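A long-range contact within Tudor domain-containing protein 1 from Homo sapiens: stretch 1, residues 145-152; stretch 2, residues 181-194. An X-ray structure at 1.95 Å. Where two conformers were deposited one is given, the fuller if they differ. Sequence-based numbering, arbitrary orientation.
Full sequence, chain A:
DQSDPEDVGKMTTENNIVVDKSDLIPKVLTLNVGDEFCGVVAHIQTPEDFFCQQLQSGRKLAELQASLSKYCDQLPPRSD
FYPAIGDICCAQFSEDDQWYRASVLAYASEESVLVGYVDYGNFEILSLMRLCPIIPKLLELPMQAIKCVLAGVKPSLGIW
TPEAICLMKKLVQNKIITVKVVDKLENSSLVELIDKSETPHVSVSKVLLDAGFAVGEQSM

Stretch 1 145-152: AIKCVLAG
Stretch 2, residues 181-194: VVDKLENSSLVELI

This contact is a parallel pairing of a β-strand running through Lys147 to Leu150 with one that begins at Ser189 and continues beyond the stretch, held by four backbone hydrogen bonds and packed with apolar side chains. The register sets Cys148 beside Ser189, Val149 beside Leu190 and Leu150 beside Val191, with CA atoms 4.7, 4.8 and 5.3 Å apart in these pairs. Phi/psi values are extended, for example -128/135 at Val149 and -137/158 at Val191. The strand axes cross at -63°, so the pairing is strongly twisted.

The hydrogen bonds alternate in direction. Ser189 N donates to Lys147 O (2.8 Å), and Val149 N to Ser189 O (2.9 Å). Val191 N then donates to Val149 O (2.9 Å), and Ala151 N to Val191 O (2.8 Å). Thus Val149 uses both its N and its O, bonding to the residues that flank its partner Leu190. CA-H...O contacts support the ladder: Cys148 CA lies 3.2 Å from Ser189 O, and Leu190 CA 3.3 Å from Val149 O.

Cys148, Leu150, Ser189 and Val191 share one face. There Cys148 CB (chi1 m) meets Val191 CG2 (chi1 m) at 3.9 Å. Leu150 is t,p, and its CD1 reaches Leu193 CG at 3.7 Å; Leu193 is m,t.

Val149 and Leu190 point to the other face. Val149 is t and Leu190 t,p; Val149 CG1 is 3.7 Å from Leu190 CD1. Val149 CG2 also touches Leu185 CD1 at 3.9 Å. Beyond the strand, Ala151 CB points toward stretch 2, 3.7 Å from Val182 CG2 and 3.8 Å from Leu190 CG.

Two waters bridge the stretches near Lys147. One donates to Lys147 O (2.8 Å) and bonds Ser189 OG (2.8 Å). The other accepts from Lys147 NZ (2.7 Å) and bonds Ser188 OG (2.8 Å). Lys147 is t,p,t,p, and its NZ donates a hydrogen bond to Cys148 O (2.8 Å).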

# COMPACT_ATOMS: atom_id res chain seq x y z
N ALA A 145 0.37 2.95 -2.79
CA ALA A 145 0.47 2.63 -1.37
C ALA A 145 1.86 3.05 -0.95
O ALA A 145 2.84 2.56 -1.51
CB ALA A 145 0.29 1.16 -1.09
N ILE A 146 1.96 4.05 -0.09
CA ILE A 146 3.26 4.58 0.29
C ILE A 146 3.67 3.89 1.58
O ILE A 146 2.96 3.99 2.57
CB ILE A 146 3.20 6.09 0.49
CG1 ILE A 146 2.87 6.80 -0.83
CG2 ILE A 146 4.53 6.62 0.97
CD1 ILE A 146 2.03 8.02 -0.59
N LYS A 147 4.81 3.18 1.56
CA LYS A 147 5.28 2.44 2.71
C LYS A 147 5.98 3.37 3.71
O LYS A 147 6.89 4.10 3.34
CB LYS A 147 6.25 1.33 2.29
CG LYS A 147 6.79 0.54 3.46
CD LYS A 147 5.68 0.01 4.34
CE LYS A 147 6.29 -0.51 5.63
NZ LYS A 147 7.28 0.34 6.38
N CYS A 148 5.54 3.30 4.96
CA CYS A 148 5.89 4.23 5.98
C CYS A 148 6.33 3.54 7.26
O CYS A 148 5.87 2.44 7.59
CB CYS A 148 4.66 5.09 6.33
SG CYS A 148 4.15 6.15 4.96
N VAL A 149 7.19 4.26 7.99
CA VAL A 149 7.57 3.96 9.33
C VAL A 149 7.35 5.24 10.16
O VAL A 149 7.73 6.30 9.72
CB VAL A 149 9.07 3.71 9.35
CG1 VAL A 149 9.58 3.53 10.79
CG2 VAL A 149 9.42 2.54 8.46
N LEU A 150 6.75 5.11 11.32
CA LEU A 150 6.38 6.23 12.14
C LEU A 150 7.63 6.77 12.85
O LEU A 150 8.27 6.03 13.57
CB LEU A 150 5.30 5.81 13.15
CG LEU A 150 4.68 7.06 13.81
CD1 LEU A 150 3.80 7.83 12.83
CD2 LEU A 150 3.87 6.74 15.05
N ALA A 151 7.99 8.03 12.58
CA ALA A 151 9.17 8.75 13.17
C ALA A 151 9.13 8.90 14.67
O ALA A 151 8.07 9.10 15.27
CB ALA A 151 9.33 10.17 12.56
N GLY A 152 10.33 8.80 15.26
CA GLY A 152 10.59 9.17 16.65
C GLY A 152 10.18 8.16 17.71
O GLY A 152 10.26 8.49 18.89
N VAL A 181 7.07 13.79 5.55
CA VAL A 181 8.26 12.95 5.33
C VAL A 181 9.43 13.54 6.14
O VAL A 181 9.85 14.67 5.90
CB VAL A 181 8.64 12.86 3.84
CG1 VAL A 181 9.78 11.87 3.63
CG2 VAL A 181 7.43 12.49 2.97
N VAL A 182 9.88 12.80 7.15
CA VAL A 182 11.04 13.18 7.96
C VAL A 182 12.36 12.70 7.29
O VAL A 182 13.37 13.41 7.35
CB VAL A 182 10.95 12.55 9.35
CG1 VAL A 182 12.17 12.92 10.18
CG2 VAL A 182 9.67 12.92 10.06
N ASP A 183 12.36 11.48 6.74
CA ASP A 183 13.56 10.90 6.08
C ASP A 183 13.18 9.82 5.06
O ASP A 183 12.06 9.33 5.09
CB ASP A 183 14.47 10.23 7.12
CG ASP A 183 15.90 9.90 6.59
OD1 ASP A 183 16.39 10.51 5.58
OD2 ASP A 183 16.56 9.03 7.25
N LYS A 184 14.11 9.48 4.18
CA LYS A 184 13.95 8.36 3.27
C LYS A 184 14.81 7.15 3.69
O LYS A 184 16.00 7.28 3.87
CB LYS A 184 14.38 8.77 1.88
CG LYS A 184 13.67 9.98 1.33
CD LYS A 184 12.18 9.83 1.37
CE LYS A 184 11.72 8.53 0.73
NZ LYS A 184 10.33 8.65 0.33
N LEU A 185 14.16 6.00 3.87
CA LEU A 185 14.83 4.75 4.22
C LEU A 185 14.93 3.95 2.94
O LEU A 185 14.45 4.37 1.88
CB LEU A 185 14.05 4.00 5.30
CG LEU A 185 13.72 4.85 6.51
CD1 LEU A 185 12.87 4.10 7.54
CD2 LEU A 185 14.99 5.40 7.13
N GLU A 186 15.56 2.78 3.04
CA GLU A 186 15.84 2.02 1.83
C GLU A 186 14.57 1.64 1.08
O GLU A 186 14.44 1.92 -0.11
CB GLU A 186 16.69 0.77 2.15
CG GLU A 186 17.17 0.06 0.88
CD GLU A 186 18.00 -1.18 1.16
OE1 GLU A 186 19.01 -1.02 1.86
OE2 GLU A 186 17.66 -2.29 0.69
N ASN A 187 13.62 1.01 1.75
CA ASN A 187 12.40 0.66 1.05
C ASN A 187 11.16 1.45 1.54
O ASN A 187 10.05 1.13 1.16
CB ASN A 187 12.20 -0.86 1.06
CG ASN A 187 13.22 -1.60 0.18
OD1 ASN A 187 12.93 -1.98 -0.97
ND2 ASN A 187 14.44 -1.78 0.70
N SER A 188 11.36 2.51 2.32
CA SER A 188 10.20 3.27 2.84
C SER A 188 10.46 4.72 3.23
O SER A 188 11.57 5.21 3.11
CB SER A 188 9.65 2.52 4.04
OG SER A 188 10.56 2.48 5.05
N SER A 189 9.40 5.41 3.65
CA SER A 189 9.50 6.75 4.22
C SER A 189 9.27 6.78 5.72
O SER A 189 8.33 6.22 6.21
CB SER A 189 8.50 7.67 3.56
OG SER A 189 8.68 7.70 2.18
N LEU A 190 10.15 7.49 6.44
CA LEU A 190 9.95 7.80 7.82
C LEU A 190 9.05 9.04 7.85
O LEU A 190 9.38 10.02 7.25
CB LEU A 190 11.29 8.13 8.48
CG LEU A 190 11.30 8.22 10.00
CD1 LEU A 190 11.05 6.89 10.70
CD2 LEU A 190 12.64 8.81 10.50
N VAL A 191 7.96 8.99 8.58
CA VAL A 191 6.95 10.09 8.52
C VAL A 191 6.44 10.46 9.90
O VAL A 191 6.53 9.66 10.84
CB VAL A 191 5.71 9.71 7.65
CG1 VAL A 191 6.06 9.54 6.18
CG2 VAL A 191 4.98 8.53 8.22
N GLU A 192 5.93 11.68 10.02
CA GLU A 192 5.06 12.04 11.13
C GLU A 192 3.66 12.01 10.61
O GLU A 192 3.43 12.35 9.45
CB GLU A 192 5.35 13.46 11.63
CG GLU A 192 6.49 13.57 12.61
CD GLU A 192 6.92 15.00 12.80
OE1 GLU A 192 6.21 15.91 12.35
OE2 GLU A 192 7.99 15.23 13.39
N LEU A 193 2.72 11.61 11.46
CA LEU A 193 1.30 11.61 11.14
C LEU A 193 0.63 12.62 12.06
O LEU A 193 0.68 12.45 13.27
CB LEU A 193 0.69 10.26 11.41
CG LEU A 193 1.18 9.06 10.58
CD1 LEU A 193 0.35 7.85 10.97
CD2 LEU A 193 1.09 9.36 9.11
N ILE A 194 -0.03 13.62 11.47
CA ILE A 194 -0.55 14.75 12.25
C ILE A 194 -2.00 14.98 11.86
O ILE A 194 -2.30 15.21 10.70
CB ILE A 194 0.27 16.03 11.99
CG1 ILE A 194 1.75 15.79 12.33
CG2 ILE A 194 -0.23 17.20 12.83
CD1 ILE A 194 2.70 16.72 11.60
O HOH W 1 7.74 5.39 1.01
O HOH W 2 9.97 0.03 6.27